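Local coordinates for AP endonuclease, family protein 2 (Mycobacterium smegmatis, PDB 5TNV) that binds magnesium in a xylose isomerase-like TIM barrel and may act as an endonuclease, at residues A167-A172 with D197-T202; A208-K211 with A217-L220. One frame throughout, in Å; residues are numbered along the deposited sequence.

Interaction 1 (A167-A172 with D197-T202)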
ATOM      1  N   ALA A 167      -7.966 -20.299  35.073  1.00 11.96           N
ATOM      2  CA  ALA A 167      -8.456 -21.541  35.691  1.00 12.60           C
ATOM      3  C   ALA A 167      -8.874 -22.553  34.653  1.00 12.02           C
ATOM      4  O   ALA A 167      -9.164 -23.661  35.090  1.00 15.44           O
ATOM      5  CB  ALA A 167      -9.570 -21.157  36.645  1.00 15.79           C
ATOM      6  N   LEU A 168      -8.935 -22.200  33.379  1.00  9.95           N
ATOM      7  CA  LEU A 168      -9.427 -23.113  32.320  1.00 10.31           C
ATOM      8  C   LEU A 168      -8.302 -23.583  31.430  1.00  9.27           C
ATOM      9  O   LEU A 168      -8.510 -24.261  30.475  1.00  9.73           O
ATOM     10  CB  LEU A 168     -10.565 -22.479  31.547  1.00  9.40           C
ATOM     11  CG  LEU A 168     -11.872 -22.193  32.287  1.00 10.65           C
ATOM     12  CD1 LEU A 168     -12.877 -21.484  31.377  1.00 10.99           C
ATOM     13  CD2 LEU A 168     -12.478 -23.482  32.878  1.00 17.17           C
ATOM     14  N   ARG A 169      -7.044 -23.248  31.773  1.00  9.76           N
ATOM     15  CA  ARG A 169      -5.950 -23.675  30.903  1.00  8.93           C
ATOM     16  C   ARG A 169      -5.797 -25.184  30.835  1.00  9.34           C
ATOM     17  O   ARG A 169      -5.555 -25.775  29.790  1.00  8.84           O
ATOM     18  CB  ARG A 169      -4.631 -23.013  31.326  1.00  9.50           C
ATOM     19  CG  ARG A 169      -3.457 -23.240  30.415  1.00  9.65           C
ATOM     20  CD  ARG A 169      -2.167 -22.562  30.865  1.00  9.81           C
ATOM     21  NE  ARG A 169      -1.033 -22.783  29.986  1.00 10.41           N
ATOM     22  CZ  ARG A 169      -0.184 -23.816  29.950  1.00 10.69           C
ATOM     23  NH1 ARG A 169      -0.325 -24.833  30.795  1.00 12.66           N
ATOM     24  NH2 ARG A 169       0.784 -23.847  29.052  1.00 10.56           N
ATOM     25  N   ASP A 170      -5.921 -25.852  32.005  1.00  9.66           N
ATOM     26  CA  ASP A 170      -5.815 -27.301  32.026  1.00 10.81           C
ATOM     27  C   ASP A 170      -6.938 -27.954  31.196  1.00  9.53           C
ATOM     28  O   ASP A 170      -6.683 -28.915  30.456  1.00  9.89           O
ATOM     29  CB  ASP A 170      -5.865 -27.913  33.443  1.00 15.22           C
ATOM     30  CG  ASP A 170      -4.495 -27.850  34.083  1.00 25.63           C
ATOM     31  OD1 ASP A 170      -3.425 -27.760  33.422  1.00 26.38           O
ATOM     32  OD2 ASP A 170      -4.616 -27.876  35.339  1.00 29.81           O
ATOM     33  N   LEU A 171      -8.144 -27.411  31.279  1.00  9.85           N
ATOM     34  CA  LEU A 171      -9.256 -27.929  30.472  1.00  9.68           C
ATOM     35  C   LEU A 171      -8.986 -27.753  28.977  1.00  8.94           C
ATOM     36  O   LEU A 171      -9.256 -28.608  28.125  1.00  9.23           O
ATOM     37  CB  LEU A 171     -10.560 -27.253  30.883  1.00 10.59           C
ATOM     38  CG  LEU A 171     -11.805 -27.813  30.189  1.00 11.15           C
ATOM     39  CD1 LEU A 171     -11.983 -29.268  30.479  1.00 15.12           C
ATOM     40  CD2 LEU A 171     -13.009 -26.995  30.601  1.00 12.43           C
ATOM     41  N   ALA A 172      -8.436 -26.588  28.624  1.00  8.12           N
ATOM     42  CA  ALA A 172      -8.039 -26.311  27.255  1.00  7.44           C
ATOM     43  C   ALA A 172      -7.039 -27.331  26.751  1.00  7.38           C
ATOM     44  O   ALA A 172      -7.211 -27.858  25.654  1.00  7.72           O
ATOM     45  CB  ALA A 172      -7.482 -24.904  27.100  1.00  8.07           C
ATOM     46  N   ASP A 197      -4.232 -12.074  23.952  1.00  4.88           N
ATOM     47  CA  ASP A 197      -5.004 -12.147  25.201  1.00  5.36           C
ATOM     48  C   ASP A 197      -5.531 -13.546  25.462  1.00  5.40           C
ATOM     49  O   ASP A 197      -6.481 -13.708  26.249  1.00  7.50           O
ATOM     50  CB  ASP A 197      -6.104 -11.090  25.261  1.00  6.26           C
ATOM     51  CG  ASP A 197      -5.633  -9.679  24.972  1.00  7.05           C
ATOM     52  OD1 ASP A 197      -4.520  -9.305  25.447  1.00  8.48           O
ATOM     53  OD2 ASP A 197      -6.357  -8.950  24.251  1.00  8.82           O
ATOM     54  N   THR A 198      -4.914 -14.538  24.838  1.00  5.35           N
ATOM     55  CA  THR A 198      -5.252 -15.947  25.025  1.00  5.56           C
ATOM     56  C   THR A 198      -4.091 -16.730  25.593  1.00  5.66           C
ATOM     57  O   THR A 198      -2.959 -16.219  25.717  1.00  6.31           O
ATOM     58  CB  THR A 198      -5.716 -16.628  23.714  1.00  5.08           C
ATOM     59  OG1 THR A 198      -4.599 -16.876  22.847  1.00  5.15           O
ATOM     60  CG2 THR A 198      -6.819 -15.832  23.020  1.00  5.64           C
ATOM     61  N   TYR A 199      -4.331 -18.023  25.860  1.00  5.85           N
ATOM     62  CA  TYR A 199      -3.270 -18.909  26.316  1.00  6.12           C
ATOM     63  C   TYR A 199      -2.056 -18.911  25.394  1.00  6.14           C
ATOM     64  O   TYR A 199      -0.962 -19.268  25.833  1.00  7.24           O
ATOM     65  CB  TYR A 199      -3.754 -20.384  26.457  1.00  6.51           C
ATOM     66  CG  TYR A 199      -4.972 -20.513  27.366  1.00  6.73           C
ATOM     67  CD1 TYR A 199      -4.942 -20.078  28.704  1.00  7.06           C
ATOM     68  CD2 TYR A 199      -6.157 -21.057  26.893  1.00  6.38           C
ATOM     69  CE1 TYR A 199      -6.044 -20.195  29.520  1.00  7.22           C
ATOM     70  CE2 TYR A 199      -7.259 -21.145  27.697  1.00  6.96           C
ATOM     71  CZ  TYR A 199      -7.210 -20.738  29.010  1.00  6.80           C
ATOM     72  OH  TYR A 199      -8.360 -20.812  29.752  1.00  7.92           O
ATOM     73  N   ILE A 200      -2.264 -18.601  24.119  1.00  5.35           N
ATOM     74  CA  ILE A 200      -1.211 -18.653  23.105  1.00  5.98           C
ATOM     75  C   ILE A 200      -1.066 -17.274  22.432  1.00  5.98           C
ATOM     76  O   ILE A 200      -0.880 -17.141  21.223  1.00  6.88           O
ATOM     77  CB  ILE A 200      -1.429 -19.827  22.123  1.00  5.83           C
ATOM     78  CG1 ILE A 200      -2.768 -19.737  21.393  1.00  5.76           C
ATOM     79  CG2 ILE A 200      -1.247 -21.150  22.888  1.00  6.82           C
ATOM     80  CD1 ILE A 200      -2.997 -20.842  20.370  1.00  6.47           C
ATOM     81  N   GLY A 201      -1.067 -16.238  23.282  1.00  5.78           N
ATOM     82  CA  GLY A 201      -1.064 -14.840  22.879  1.00  6.00           C
ATOM     83  C   GLY A 201       0.260 -14.136  22.873  1.00  6.98           C
ATOM     84  O   GLY A 201       0.305 -12.920  22.597  1.00  7.68           O
ATOM     85  N   THR A 202       1.357 -14.860  23.167  1.00  6.80           N
ATOM     86  CA  THR A 202       2.709 -14.385  23.001  1.00  7.05           C
ATOM     87  C   THR A 202       3.530 -15.557  22.468  1.00  7.04           C
ATOM     88  O   THR A 202       3.131 -16.711  22.680  1.00  6.99           O
ATOM     89  CB  THR A 202       3.383 -13.904  24.308  1.00  7.60           C
ATOM     90  OG1 THR A 202       3.695 -15.057  25.091  1.00  8.40           O
ATOM     91  CG2 THR A 202       2.467 -12.993  25.089  1.00  9.57           C
TER
HETATM   92  O   HOH W   1      -0.767 -20.325  28.383  1.00 11.12           O
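The ring of Y199 packs on the first turn of helix 169-185, against the backbone and CB of R169. R169 CA lies over one face in a CH-pi contact, 4.1 Å from the centroid of the Y199 ring. Beside it R169 CB comes to 3.6 Å from Y199 CE1. R169 CG stands anti to the backbone N (chi1 -173°) and the chain then runs straight to NE, which carries CB and CG across the same face, above CE1 and CD1, and on towards the loop.

The CB of A172, one turn after L168, approaches Y199 CE2 obliquely at 3.8 Å.

Y199 OH lies 3.2 Å from L168 C and is hydrogen-bonded to the backbone O of D165. One water bridges the two segments, accepting from R169 NE at 2.9 Å, in the guanidinium plane, and donating to Y199 O at 2.8 Å. R169 NH2 forms a salt bridge with D212 and NH1 is also hydrogen-bonded outside the two segments, so all three guanidinium nitrogens have partners.

The contact joins the start of helix 169-185 to the loop before helix 203-213, with F142 meeting the Y199 ring edge-to-face and F209 of helix 203-213 touching both R169 and Y199.

Interaction 2 (A208-K211 with A217-L220)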
ATOM      1  N   ALA A 208       5.277 -22.672  25.199  1.00  8.41           N
ATOM      2  CA  ALA A 208       5.068 -23.415  26.436  1.00  8.58           C
ATOM      3  C   ALA A 208       3.773 -24.237  26.338  1.00  8.20           C
ATOM      4  O   ALA A 208       3.704 -25.371  26.846  1.00  8.42           O
ATOM      5  CB  ALA A 208       5.038 -22.527  27.637  1.00 10.37           C
ATOM      6  N   PHE A 209       2.766 -23.663  25.673  1.00  7.59           N
ATOM      7  CA  PHE A 209       1.475 -24.354  25.546  1.00  7.65           C
ATOM      8  C   PHE A 209       1.633 -25.583  24.659  1.00  7.67           C
ATOM      9  O   PHE A 209       1.166 -26.687  25.014  1.00  7.94           O
ATOM     10  CB  PHE A 209       0.419 -23.416  25.029  1.00  7.22           C
ATOM     11  CG  PHE A 209      -1.006 -23.938  25.108  1.00  7.21           C
ATOM     12  CD1 PHE A 209      -1.593 -24.702  24.112  1.00  7.56           C
ATOM     13  CD2 PHE A 209      -1.785 -23.624  26.224  1.00  8.07           C
ATOM     14  CE1 PHE A 209      -2.892 -25.147  24.235  1.00  7.67           C
ATOM     15  CE2 PHE A 209      -3.103 -24.060  26.345  1.00  8.32           C
ATOM     16  CZ  PHE A 209      -3.637 -24.826  25.345  1.00  7.95           C
ATOM     17  N   ILE A 210       2.283 -25.448  23.503  1.00  7.72           N
ATOM     18  CA  ILE A 210       2.405 -26.591  22.604  1.00  7.88           C
ATOM     19  C   ILE A 210       3.285 -27.671  23.246  1.00  7.94           C
ATOM     20  O   ILE A 210       3.038 -28.867  23.109  1.00  9.11           O
ATOM     21  CB  ILE A 210       2.866 -26.180  21.191  1.00  8.33           C
ATOM     22  CG1 ILE A 210       2.591 -27.295  20.186  1.00  9.30           C
ATOM     23  CG2 ILE A 210       4.304 -25.765  21.153  1.00  9.03           C
ATOM     24  CD1 ILE A 210       1.122 -27.541  19.936  1.00 13.30           C
ATOM     25  N   LYS A 211       4.286 -27.264  24.024  1.00  9.05           N
ATOM     26  CA  LYS A 211       5.093 -28.247  24.750  1.00  9.69           C
ATOM     27  C   LYS A 211       4.273 -28.962  25.813  1.00 10.15           C
ATOM     28  O   LYS A 211       4.355 -30.182  25.979  1.00 11.17           O
ATOM     29  CB  LYS A 211       6.302 -27.513  25.412  1.00 12.58           C
ATOM     30  CG  LYS A 211       7.385 -27.147  24.353  1.00 15.91           C
ATOM     31  CD  LYS A 211       8.682 -26.669  24.959  1.00 19.70           C
ATOM     32  CE  LYS A 211       9.680 -26.291  23.876  1.00 25.52           C
ATOM     33  NZ  LYS A 211      10.609 -27.373  23.420  1.00 33.72           N
ATOM     34  N   ALA A 217       0.162 -34.748  16.825  1.00  7.76           N
ATOM     35  CA  ALA A 217      -0.797 -34.299  15.789  1.00  7.24           C
ATOM     36  C   ALA A 217      -1.366 -32.930  16.106  1.00  7.12           C
ATOM     37  O   ALA A 217      -2.387 -32.564  15.514  1.00  8.31           O
ATOM     38  CB  ALA A 217      -1.885 -35.332  15.551  1.00  8.05           C
ATOM     39  N   VAL A 218      -0.704 -32.170  16.968  1.00  6.83           N
ATOM     40  CA  VAL A 218      -1.091 -30.781  17.243  1.00  6.95           C
ATOM     41  C   VAL A 218       0.111 -29.889  16.975  1.00  7.05           C
ATOM     42  O   VAL A 218       1.260 -30.263  17.270  1.00 12.61           O
ATOM     43  CB  VAL A 218      -1.585 -30.616  18.688  1.00  6.65           C
ATOM     44  CG1 VAL A 218      -2.073 -29.177  18.900  1.00  7.60           C
ATOM     45  CG2 VAL A 218      -2.716 -31.606  19.017  1.00  7.65           C
ATOM     46  N   GLY A 219      -0.117 -28.726  16.403  1.00  6.02           N
ATOM     47  CA  GLY A 219       0.959 -27.751  16.158  1.00  5.67           C
ATOM     48  C   GLY A 219       0.374 -26.348  16.263  1.00  5.03           C
ATOM     49  O   GLY A 219      -0.824 -26.160  16.461  1.00  6.08           O
ATOM     50  N   LEU A 220       1.282 -25.381  16.167  1.00  5.33           N
ATOM     51  CA  LEU A 220       0.896 -23.970  16.183  1.00  5.04           C
ATOM     52  C   LEU A 220       0.534 -23.472  14.786  1.00  4.36           C
ATOM     53  O   LEU A 220       1.063 -23.927  13.773  1.00  4.98           O
ATOM     54  CB  LEU A 220       2.023 -23.093  16.752  1.00  5.53           C
ATOM     55  CG  LEU A 220       2.400 -23.328  18.193  1.00  6.30           C
ATOM     56  CD1 LEU A 220       3.587 -22.417  18.547  1.00  6.77           C
ATOM     57  CD2 LEU A 220       1.207 -23.067  19.105  1.00  7.40           C
TER
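Helix 203-213 packs back onto strand 218-221, the strand that follows it in the beta-alpha-beta unit begun by strand 189-193, and I210 is the helix residue that makes the contact. Its CA lies 6.7 Å from the CA of G219, the closest such pair between 208-211 and 217-220.

The isoleucine reaches the strand with two parts of its side chain. CG1 is anti to the backbone N (chi1 -163°), which carries the longer branch away from the helix and brings CD1 to the strand. There I210 CD1 meets V218 CG1 at 3.7 Å, the two side chains passing alongside and pointing opposite ways. The same methyl lies 3.8 Å from G219 CA, so at this residue it packs directly on the strand backbone. Nearer its root, I210 CB is 4.1 Å from L220 CD2, one methyl of the leucine.

V218 and L220, two residues apart, therefore meet different levels of one side chain: the valine touches its terminal methyl and the leucine its branch point. V218 CG1 is also anti to its backbone N, at chi1 -176°, and it is this methyl that faces I210. All four touching residues are buried and the interface is wholly apolar. L192 of strand 189-193 touches both I210 and V218, V176 of helix 169-185 lies against V218, and Y247 meets I210 and L220. G219 is held in the sheet by backbone hydrogen bonds to L190 and L192 of strand 189-193, while L220 bonds to the backbone of Y247 and N249, ahead of strand 251-261.

Such aliphatic packing of an outer helix on the parallel strand after it is characteristic of the beta-alpha-beta crossovers that build a TIM barrel.

How the interactions relate
Interaction 1 precedes interaction 2 along the chain, and their centres are 12 Å apart. F209, the neighbour of I210 on helix 203-213, joins them: F209 CB lies 3.5 Å from I200 CG2 and F209 CE2 is 3.7 Å from Y199 CB, while R169 NH2 comes to 3.6 Å from F209 CA. The helix thus packs against the 197-202 loop and helix 169-185 as well as its following strand. Neither contact supplies a ligand of the magnesium ion, which E193, D223 and H252 bind. The side chain of Y199 is about 11 Å from that of E193, and that of L220 is about 8 Å from it and about 12 Å from the ion.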